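Local coordinates for p800 reaction center core protein (Heliobacterium modesticaldum, PDB 5V8K) that forms, as a homodimer, a photosynthetic reaction center that harvests light with bacteriochlorophyll g, separates charge across the membrane and carries a [4Fe-4S] cluster, at residues Thr129-Gly132 / Leu133-Ala136; Gln523-Leu526 / Gly527-Ile531; Trp532-Thr535 / Phe536-Leu539. All coordinates share one frame; numbering follows the deposited sequence.

Contact 1 (Thr129-Ala136) and the pair formed by contacts 2 and 3 (Gln523-Ile531 and Trp532-Leu539) occupy different parts of the pigment-protein complex. Contact 1 lies on helix 113-137, with its centre about 45 Å from that of contact 2 and about 51 Å from that of contact 3, and on the opposite side of the chain's centre from contact 3. It binds a bacteriochlorophyll g through a histidine. Contacts 2 and 3 adjoin on helix 520-539, their centres about 13 Å apart, and both touch the second subunit. Contact 2 supplies the histidine ligand of a bacteriochlorophyll g' and contact 3 packs against 8(1)-OH-chlorophyll aF, with pigments shared between the two, consistent with an electron-transfer branch.

Contact 1 (Thr129-Gly132 / Leu133-Ala136); sequences TLWG and LHMA. With GBF (Bacteriochlorophyll g), chain O.
His134 N donates to Leu130 O at 2.8 Å, and Met135 N to Trp131 O at 2.9 Å with an almost straight N-H...O angle of 177°. Leu133 and Ala136 bond in the same way to Thr129 and Gly132, so the whole segment is a regular alpha-helical turn. From this frame the His134 ring reaches out to the magnesium of bacteriochlorophyll g, with ND1 2.6 Å from MG as its axial ligand. With CG anti to the backbone N (chi1 169°), the imidazole runs alongside Trp131, which has the same first torsion. The two ring planes are nearly parallel, at 10°, but slid apart so that they barely overlap; Trp131 CZ3 lies 3.5 Å from His134 CD2. The indole also meets the macrocycle with its edge, where Trp131 CE3 is 3.6 Å from C2B of the pigment.

Met135 crosses the indole at about a right angle. Its CG sits over one face, 3.9 Å from the centroid of the five-membered ring, in a CH-pi contact. Its SD lies 3.4 Å from Trp131 NE1, obliquely to the ring, a Met-aromatic contact. Beside the ligated histidine, Leu133 CB and Leu130 O approach the methyl CMC of the same pigment. Trp131 is further held by an edge-to-face contact with His169 of helix 162-186, while its NE1 makes a weak hydrogen bond to another bacteriochlorophyll g.

With ND1 bound to the magnesium, NE2 probably carries the imidazole proton. Trp131, which borders two bacteriochlorophylls, probably limits the turning of the ligand ring, consistent with an antenna role for these pigments.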
# COMPACT_ATOMS: atom_id res chain seq x y z
N THR A 129 -32.01 -13.69 34.94
CA THR A 129 -32.38 -14.32 36.21
C THR A 129 -31.87 -15.76 36.27
O THR A 129 -31.25 -16.16 37.25
CB THR A 129 -33.91 -14.29 36.38
OG1 THR A 129 -34.35 -12.92 36.34
CG2 THR A 129 -34.34 -14.92 37.70
N LEU A 130 -32.10 -16.53 35.20
CA LEU A 130 -31.67 -17.92 35.21
C LEU A 130 -30.16 -18.03 35.31
O LEU A 130 -29.64 -18.96 35.95
CB LEU A 130 -32.18 -18.63 33.95
CG LEU A 130 -33.69 -18.84 33.78
CD1 LEU A 130 -33.93 -19.69 32.55
CD2 LEU A 130 -34.29 -19.50 35.05
N TRP A 131 -29.42 -17.10 34.70
CA TRP A 131 -27.97 -17.22 34.79
C TRP A 131 -27.47 -16.87 36.19
O TRP A 131 -26.56 -17.53 36.71
CB TRP A 131 -27.27 -16.35 33.76
CG TRP A 131 -25.77 -16.54 33.87
CD1 TRP A 131 -24.84 -15.63 34.28
CD2 TRP A 131 -25.06 -17.76 33.61
NE1 TRP A 131 -23.58 -16.22 34.26
CE2 TRP A 131 -23.70 -17.52 33.86
CE3 TRP A 131 -25.44 -19.04 33.19
CZ2 TRP A 131 -22.72 -18.51 33.70
CZ3 TRP A 131 -24.47 -20.01 33.02
CH2 TRP A 131 -23.15 -19.75 33.28
N GLY A 132 -28.04 -15.82 36.80
CA GLY A 132 -27.79 -15.58 38.21
C GLY A 132 -28.06 -16.80 39.08
O GLY A 132 -27.31 -17.09 40.02
N LEU A 133 -29.15 -17.53 38.79
CA LEU A 133 -29.52 -18.71 39.58
C LEU A 133 -28.57 -19.87 39.30
O LEU A 133 -28.26 -20.66 40.20
CB LEU A 133 -30.96 -19.14 39.27
CG LEU A 133 -32.10 -18.19 39.64
CD1 LEU A 133 -33.42 -18.77 39.18
CD2 LEU A 133 -32.14 -17.93 41.12
N HIS A 134 -28.11 -19.99 38.05
CA HIS A 134 -27.12 -21.02 37.75
C HIS A 134 -25.82 -20.76 38.51
O HIS A 134 -25.25 -21.68 39.13
CB HIS A 134 -26.81 -21.10 36.26
CG HIS A 134 -25.62 -21.96 35.99
ND1 HIS A 134 -25.73 -23.30 35.75
CD2 HIS A 134 -24.30 -21.68 36.04
CE1 HIS A 134 -24.52 -23.82 35.59
NE2 HIS A 134 -23.63 -22.86 35.78
N MET A 135 -25.32 -19.54 38.42
CA MET A 135 -24.15 -19.14 39.20
C MET A 135 -24.36 -19.47 40.67
O MET A 135 -23.49 -20.07 41.32
CB MET A 135 -23.90 -17.64 39.03
CG MET A 135 -23.42 -17.16 37.64
SD MET A 135 -23.25 -15.34 37.55
CE MET A 135 -21.91 -15.15 38.73
N ALA A 136 -25.53 -19.10 41.19
CA ALA A 136 -25.80 -19.14 42.62
C ALA A 136 -25.72 -20.56 43.15
O ALA A 136 -25.07 -20.82 44.16
CB ALA A 136 -27.18 -18.55 42.92
MG GBF O . -27.28 -24.54 34.14
CHA GBF O . -25.11 -27.30 34.13
CHB GBF O . -25.76 -23.42 31.45
CHC GBF O . -29.75 -22.11 34.07
CHD GBF O . -29.27 -26.40 36.49
NA GBF O . -25.72 -25.16 33.10
C1A GBF O . -24.80 -26.14 33.24
C2A GBF O . -23.98 -26.43 32.01
C3A GBF O . -23.92 -24.97 31.51
C4A GBF O . -25.23 -24.49 32.04
CMA GBF O . -22.80 -24.15 32.12
CAA GBF O . -24.67 -27.43 31.10
CBA GBF O . -24.50 -27.27 29.59
CGA GBF O . -25.62 -27.96 28.85
O1A GBF O . -26.25 -28.88 29.33
O2A GBF O . -26.10 -27.37 27.63
NB GBF O . -27.75 -23.05 32.82
C1B GBF O . -26.93 -22.62 31.87
C2B GBF O . -27.41 -21.44 31.34
C3B GBF O . -28.51 -21.08 32.09
C4B GBF O . -28.66 -22.09 33.05
CMB GBF O . -26.84 -20.70 30.17
CAB GBF O . -29.39 -19.89 31.93
CBB GBF O . -29.24 -18.81 31.19
NC GBF O . -29.07 -24.32 35.09
C1C GBF O . -29.92 -23.29 34.97
C2C GBF O . -31.21 -23.17 35.71
C3C GBF O . -30.93 -24.49 36.32
C4C GBF O . -29.74 -25.10 35.98
CMC GBF O . -31.15 -22.00 36.68
CAC GBF O . -31.84 -25.15 37.30
CBC GBF O . -33.16 -24.55 37.73
ND GBF O . -27.31 -26.32 35.10
C1D GBF O . -28.02 -27.00 35.99
C2D GBF O . -27.54 -28.48 36.50
C3D GBF O . -26.43 -28.38 35.68
C4D GBF O . -26.27 -27.21 34.89
CMD GBF O . -28.01 -29.56 37.43
CAD GBF O . -25.23 -29.21 35.49
OBD GBF O . -24.91 -30.40 35.79
CBD GBF O . -24.41 -28.58 34.45
CGD GBF O . -23.04 -28.27 34.96
O1D GBF O . -22.07 -28.79 34.43
O2D GBF O . -22.87 -27.35 36.08
CED GBF O . -21.82 -26.38 36.13
C1 GBF O . -26.36 -28.19 26.50
C2 GBF O . -27.76 -27.88 26.01
C3 GBF O . -28.01 -27.03 25.02
C4 GBF O . -26.90 -26.30 24.35
C5 GBF O . -29.44 -26.78 24.60
C6 GBF O . -30.00 -27.84 23.67
C7 GBF O . -31.35 -27.33 23.20
C8 GBF O . -32.01 -27.88 22.17
C9 GBF O . -31.40 -29.04 21.43
C10 GBF O . -33.34 -27.30 21.75

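Contact 2 (Gln523-Leu526 / Gly527-Ile531); sequences QALL and GAHFI. With GBF (Bacteriochlorophyll g), chain D.
His529 and Leu525 share a first torsion that sets CG anti to the carbonyl carbon (chi1 -78° for His529), and their side chains therefore run side by side in the same direction, Leu525 CD2 lying 3.9 Å from His529 CE1. The same torsion turns the imidazole edge back onto its own helix, where ND1 donates a weak, bent hydrogen bond to Leu525 O at 2.7 Å. That oxygen also accepts the regular helical bond from His529 N, so one carbonyl takes two N-H groups from a single residue. With ND1 as donor, NE2 is left to bind the magnesium of a bacteriochlorophyll g', and the weak bond probably helps to fix the tilt of this axial ligand. A histidine-ligated bacteriochlorophyll g' near the dimer axis is consistent with the special pair P800.

A second pigment, a bacteriochlorophyll g, also reaches His529 and runs on past Phe530, Leu526 and Gly527. Its ester oxygen O2D lies 3.2 Å from His529 CD2. In Phe530 CG is anti to the backbone N (chi1 -175°), bringing its ring edge toward the macrocycle with CE1 3.7 Å from CHB. The pigment's tail then runs along the backbone: C5 is 3.7 Å from Gly527 N, close enough that a side-chain carbon at this glycine would be crowded. Farther along, C6 lies 3.8 Å from Gln523 CG. No histidine holds this pigment's magnesium here, its ligand being a water.

Within the subunit, helix 575-599 covers the turn through Cys593, which meets Leu525 and His529, and through Val592 against Ala528; helix 502-513 adds Thr510 and Met513 against Leu525. The second subunit packs His345 on Gln523 and Thr340 on Leu526, and its Tyr502 hydrogen-bonds to the bacteriochlorophyll g.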
# COMPACT_ATOMS: atom_id res chain seq x y z
N GLN A 523 3.11 -16.62 6.94
CA GLN A 523 2.22 -16.97 5.83
C GLN A 523 0.98 -16.09 5.81
O GLN A 523 0.60 -15.57 4.77
CB GLN A 523 1.84 -18.45 5.90
CG GLN A 523 0.66 -18.81 4.98
CD GLN A 523 0.65 -20.23 4.52
OE1 GLN A 523 1.70 -20.84 4.36
NE2 GLN A 523 -0.54 -20.74 4.22
N ALA A 524 0.39 -15.84 6.97
CA ALA A 524 -0.78 -14.99 7.04
C ALA A 524 -0.47 -13.59 6.54
O ALA A 524 -1.23 -13.01 5.76
CB ALA A 524 -1.30 -14.93 8.46
N LEU A 525 0.65 -13.02 7.00
CA LEU A 525 1.04 -11.69 6.58
C LEU A 525 1.23 -11.65 5.08
O LEU A 525 0.68 -10.80 4.40
CB LEU A 525 2.33 -11.23 7.27
CG LEU A 525 2.34 -10.68 8.67
CD1 LEU A 525 3.73 -10.19 9.02
CD2 LEU A 525 1.43 -9.56 8.82
N LEU A 526 2.03 -12.57 4.55
CA LEU A 526 2.33 -12.54 3.13
C LEU A 526 1.08 -12.68 2.29
O LEU A 526 0.91 -11.97 1.30
CB LEU A 526 3.32 -13.64 2.77
CG LEU A 526 4.75 -13.45 3.25
CD1 LEU A 526 5.52 -14.74 3.02
CD2 LEU A 526 5.39 -12.37 2.49
N GLY A 527 0.19 -13.61 2.65
CA GLY A 527 -1.02 -13.78 1.84
C GLY A 527 -1.93 -12.56 1.93
O GLY A 527 -2.47 -12.09 0.93
N ALA A 528 -2.08 -12.01 3.12
CA ALA A 528 -2.90 -10.83 3.29
C ALA A 528 -2.34 -9.63 2.52
O ALA A 528 -3.10 -8.81 1.98
CB ALA A 528 -3.00 -10.51 4.77
N HIS A 529 -1.01 -9.46 2.51
CA HIS A 529 -0.41 -8.36 1.78
C HIS A 529 -0.70 -8.48 0.28
O HIS A 529 -0.99 -7.48 -0.38
CB HIS A 529 1.11 -8.30 2.02
CG HIS A 529 1.51 -7.70 3.32
ND1 HIS A 529 1.04 -8.17 4.53
CD2 HIS A 529 2.34 -6.68 3.62
CE1 HIS A 529 1.57 -7.46 5.51
NE2 HIS A 529 2.36 -6.55 4.98
N PHE A 530 -0.51 -9.67 -0.28
CA PHE A 530 -0.85 -9.91 -1.68
C PHE A 530 -2.28 -9.49 -2.00
O PHE A 530 -2.53 -8.74 -2.95
CB PHE A 530 -0.66 -11.38 -2.04
CG PHE A 530 -0.88 -11.65 -3.51
CD1 PHE A 530 0.11 -11.35 -4.43
CD2 PHE A 530 -2.09 -12.15 -3.98
CE1 PHE A 530 -0.09 -11.57 -5.79
CE2 PHE A 530 -2.30 -12.36 -5.33
CZ PHE A 530 -1.29 -12.08 -6.24
N ILE A 531 -3.26 -9.99 -1.24
CA ILE A 531 -4.66 -9.66 -1.52
C ILE A 531 -4.88 -8.15 -1.39
O ILE A 531 -5.58 -7.54 -2.22
CB ILE A 531 -5.59 -10.47 -0.61
CG1 ILE A 531 -5.47 -11.97 -0.91
CG2 ILE A 531 -7.07 -10.09 -0.83
CD1 ILE A 531 -6.29 -12.84 0.02
MG GBF D . 3.06 -7.15 -5.97
CHA GBF D . 3.05 -7.60 -2.49
CHB GBF D . 3.43 -10.42 -6.30
CHC GBF D . 2.07 -6.67 -9.24
CHD GBF D . 2.22 -3.75 -5.39
NA GBF D . 3.32 -8.68 -4.70
C1A GBF D . 3.49 -8.74 -3.34
C2A GBF D . 3.89 -10.04 -2.68
C3A GBF D . 3.97 -10.93 -3.93
C4A GBF D . 3.58 -9.94 -5.05
CMA GBF D . 5.39 -11.45 -4.07
CAA GBF D . 3.01 -10.71 -1.61
CBA GBF D . 3.78 -11.84 -0.93
CGA GBF D . 3.23 -13.18 -1.43
O1A GBF D . 2.29 -13.30 -2.22
O2A GBF D . 3.79 -14.35 -0.82
NB GBF D . 2.72 -8.40 -7.52
C1B GBF D . 3.04 -9.70 -7.54
C2B GBF D . 2.86 -10.21 -8.85
C3B GBF D . 2.47 -9.13 -9.63
C4B GBF D . 2.43 -8.01 -8.77
CMB GBF D . 3.10 -11.62 -9.26
CAB GBF D . 2.22 -9.06 -11.08
CBB GBF D . 2.53 -9.93 -11.97
NC GBF D . 2.19 -5.60 -7.03
C1C GBF D . 2.03 -5.51 -8.35
C2C GBF D . 1.75 -4.26 -9.14
C3C GBF D . 1.86 -3.50 -7.88
C4C GBF D . 2.11 -4.26 -6.75
CMC GBF D . 2.77 -3.98 -10.22
CAC GBF D . 1.72 -2.03 -7.79
CBC GBF D . 1.39 -1.07 -8.95
ND GBF D . 2.79 -5.90 -4.45
C1D GBF D . 2.41 -4.66 -4.26
C2D GBF D . 2.04 -4.11 -2.83
C3D GBF D . 2.37 -5.35 -2.29
C4D GBF D . 2.80 -6.38 -3.16
CMD GBF D . 1.58 -2.76 -2.38
CAD GBF D . 2.56 -5.91 -0.95
OBD GBF D . 2.09 -5.54 0.19
CBD GBF D . 2.97 -7.35 -1.03
CGD GBF D . 4.25 -7.55 -0.25
O1D GBF D . 5.38 -7.63 -0.72
O2D GBF D . 4.14 -7.58 1.19
CED GBF D . 5.33 -7.56 1.97
C1 GBF D . 3.31 -15.64 -1.16
C2 GBF D . 2.04 -15.92 -0.43
C3 GBF D . 2.03 -16.73 0.64
C4 GBF D . 3.32 -17.31 1.15
C5 GBF D . 0.73 -17.01 1.35
C6 GBF D . 0.26 -18.46 1.20
C7 GBF D . -0.20 -18.71 -0.23
C8 GBF D . -1.37 -19.29 -0.57
C9 GBF D . -2.36 -19.71 0.45
C10 GBF D . -1.73 -19.45 -2.02
C11 GBF D . -2.09 -18.05 -2.49
C12 GBF D . -3.40 -17.69 -1.87
C13 GBF D . -3.65 -16.49 -1.35
C14 GBF D . -5.00 -16.28 -0.78
C15 GBF D . -2.66 -15.39 -1.30
O HOH W 1 5.53 -6.64 -6.49

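Contact 3 (Trp532-Thr535 / Phe536-Leu539); sequences WAFT and FSML. With AOH (8(1)-OH-Chlorophyll aF), chain E.
Phe536 N bonds to Ala533 O at 3.0 Å, and Ser537 and Met538 likewise reach three residues back, to Phe534 O and Thr535 O. These donors stand well above the carbonyl planes, as in 3-10 pairing, so the helix is tightened near its end; Leu539 N also bonds to Thr535 O. Ser537 OG adds a second, in-plane bond to Phe534 O at 2.7 Å, its chi1 of 79° folding the hydroxyl back over one face of the Phe534 ring. Water 2, the axial magnesium ligand of 8(1)-OH-chlorophyll aF, lies 2.8 Å from this OG, and Ser537 CB packs 3.3 Å from the pigment's C4C. Phe534 meets the same macrocycle with its ring edge, CD1 being 3.7 Å from C3B.

Phe536, one turn after Trp532, directs its edge at the face of that indole in a T-shaped stack, with CZ 3.4 Å from Trp532 CZ3 and the planes at 68°. Replacing Trp532 by alanine would probably leave the Phe536 edge without its aromatic face and open a gap beside it.

Helix 575-599 flanks this segment through Phe586 and Thr590 against Trp532, and Leu585 against Thr535. Across the dimer interface, Trp532 packs on Trp532 of the second subunit, and Phe536 meets its counterpart there edge-to-face.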
# COMPACT_ATOMS: atom_id res chain seq x y z
N TRP A 532 -4.28 -7.53 -0.37
CA TRP A 532 -4.43 -6.09 -0.17
C TRP A 532 -3.94 -5.33 -1.40
O TRP A 532 -4.61 -4.43 -1.90
CB TRP A 532 -3.65 -5.68 1.07
CG TRP A 532 -3.71 -4.28 1.48
CD1 TRP A 532 -4.69 -3.69 2.21
CD2 TRP A 532 -2.73 -3.26 1.24
NE1 TRP A 532 -4.40 -2.37 2.43
CE2 TRP A 532 -3.20 -2.08 1.84
CE3 TRP A 532 -1.50 -3.25 0.59
CZ2 TRP A 532 -2.46 -0.91 1.84
CZ3 TRP A 532 -0.75 -2.07 0.60
CH2 TRP A 532 -1.24 -0.92 1.20
N ALA A 533 -2.77 -5.71 -1.90
CA ALA A 533 -2.23 -5.10 -3.10
C ALA A 533 -3.20 -5.23 -4.27
O ALA A 533 -3.43 -4.28 -5.03
CB ALA A 533 -0.89 -5.75 -3.43
N PHE A 534 -3.78 -6.40 -4.42
CA PHE A 534 -4.66 -6.65 -5.54
C PHE A 534 -5.90 -5.77 -5.50
O PHE A 534 -6.43 -5.40 -6.56
CB PHE A 534 -5.00 -8.15 -5.59
CG PHE A 534 -5.57 -8.58 -6.90
CD1 PHE A 534 -4.75 -8.97 -7.95
CD2 PHE A 534 -6.93 -8.58 -7.10
CE1 PHE A 534 -5.31 -9.32 -9.20
CE2 PHE A 534 -7.47 -8.95 -8.32
CZ PHE A 534 -6.63 -9.31 -9.36
N THR A 535 -6.37 -5.39 -4.30
CA THR A 535 -7.53 -4.51 -4.23
C THR A 535 -7.28 -3.19 -4.95
O THR A 535 -8.24 -2.54 -5.37
CB THR A 535 -7.99 -4.22 -2.82
OG1 THR A 535 -7.06 -3.37 -2.12
CG2 THR A 535 -8.23 -5.48 -2.08
N PHE A 536 -6.01 -2.77 -5.07
CA PHE A 536 -5.74 -1.54 -5.81
C PHE A 536 -6.29 -1.63 -7.22
O PHE A 536 -6.74 -0.62 -7.79
CB PHE A 536 -4.23 -1.23 -5.92
CG PHE A 536 -3.50 -1.02 -4.62
CD1 PHE A 536 -4.10 -1.17 -3.41
CD2 PHE A 536 -2.14 -0.68 -4.64
CE1 PHE A 536 -3.38 -1.00 -2.22
CE2 PHE A 536 -1.41 -0.48 -3.47
CZ PHE A 536 -2.03 -0.65 -2.26
N SER A 537 -6.18 -2.81 -7.84
CA SER A 537 -6.64 -3.02 -9.21
C SER A 537 -8.15 -2.83 -9.32
O SER A 537 -8.65 -2.49 -10.39
CB SER A 537 -6.20 -4.42 -9.71
OG SER A 537 -7.00 -5.51 -9.24
N MET A 538 -8.87 -2.94 -8.22
CA MET A 538 -10.31 -2.72 -8.16
C MET A 538 -10.68 -1.32 -7.66
O MET A 538 -11.80 -0.88 -7.91
CB MET A 538 -10.97 -3.71 -7.20
CG MET A 538 -10.92 -5.18 -7.61
SD MET A 538 -11.33 -6.26 -6.21
CE MET A 538 -12.64 -5.33 -5.57
N LEU A 539 -9.81 -0.68 -6.88
CA LEU A 539 -10.14 0.61 -6.30
C LEU A 539 -9.57 1.79 -7.08
O LEU A 539 -10.14 2.88 -7.01
CB LEU A 539 -9.66 0.68 -4.85
CG LEU A 539 -10.34 -0.33 -3.92
CD1 LEU A 539 -9.61 -0.53 -2.64
CD2 LEU A 539 -11.74 0.11 -3.60
C1 AOH E . -0.88 -12.37 -17.19
C2 AOH E . -1.09 -12.62 -15.72
C3 AOH E . -0.13 -12.51 -14.81
C4 AOH E . 1.26 -12.15 -15.18
C5 AOH E . -0.46 -12.83 -13.38
C6 AOH E . -0.10 -14.27 -13.04
C7 AOH E . -0.20 -14.35 -11.54
C8 AOH E . 0.05 -15.47 -10.87
C9 AOH E . 0.39 -16.71 -11.64
C10 AOH E . -0.14 -15.49 -9.37
C11 AOH E . 0.94 -14.98 -8.45
C15 AOH E . 2.56 -14.64 -6.00
C14 AOH E . 0.58 -15.50 -4.57
C13 AOH E . 1.16 -15.17 -5.92
C12 AOH E . 0.44 -15.31 -7.05
NB AOH E . -2.34 -7.38 -11.10
ND AOH E . -4.23 -4.73 -13.54
C1A AOH E . -4.00 -7.41 -15.02
C1B AOH E . -2.13 -8.69 -11.32
C1C AOH E . -2.45 -4.67 -9.78
C1D AOH E . -4.52 -3.43 -13.37
C2A AOH E . -3.76 -8.57 -15.93
C2B AOH E . -1.56 -9.33 -10.21
C2C AOH E . -2.34 -3.43 -9.16
C2D AOH E . -5.15 -2.92 -14.48
C3A AOH E . -3.37 -9.59 -14.86
C3B AOH E . -1.40 -8.31 -9.28
C3C AOH E . -2.98 -2.53 -9.99
C3D AOH E . -5.24 -3.97 -15.39
C4A AOH E . -3.11 -8.79 -13.61
C4B AOH E . -1.86 -7.13 -9.87
C4C AOH E . -3.43 -3.31 -11.07
C4D AOH E . -4.63 -5.08 -14.80
CAA AOH E . -2.70 -8.26 -16.98
CAB AOH E . -0.86 -8.65 -7.98
CAC AOH E . -3.04 -1.08 -9.75
CAD AOH E . -5.51 -4.38 -16.79
CBA AOH E . -2.75 -9.27 -18.13
CBB AOH E . -0.93 -7.95 -6.88
CBC AOH E . -4.41 -0.49 -9.86
CBD AOH E . -5.18 -5.83 -16.93
CED AOH E . -8.47 -7.84 -16.74
CGA AOH E . -1.65 -10.29 -18.08
CGD AOH E . -6.40 -6.62 -17.32
CHA AOH E . -4.63 -6.21 -15.62
CHB AOH E . -2.50 -9.38 -12.58
CHC AOH E . -1.87 -5.86 -9.17
CHD AOH E . -4.16 -2.68 -12.15
CMA AOH E . -4.46 -10.61 -14.59
CMB AOH E . -1.20 -10.78 -10.03
CMC AOH E . -1.63 -3.12 -7.88
CMD AOH E . -5.64 -1.50 -14.60
NA AOH E . -3.58 -7.54 -13.76
NC AOH E . -3.15 -4.61 -10.92
O1 AOH E . -2.19 -0.38 -10.68
O1A AOH E . -0.49 -9.98 -17.87
O1D AOH E . -6.60 -6.97 -18.47
O2A AOH E . -1.98 -11.57 -17.62
O2D AOH E . -7.38 -6.99 -16.32
OBD AOH E . -6.26 -3.64 -17.52
MG AOH E . -3.51 -6.15 -12.27
O HOH W 2 -5.60 -6.77 -11.32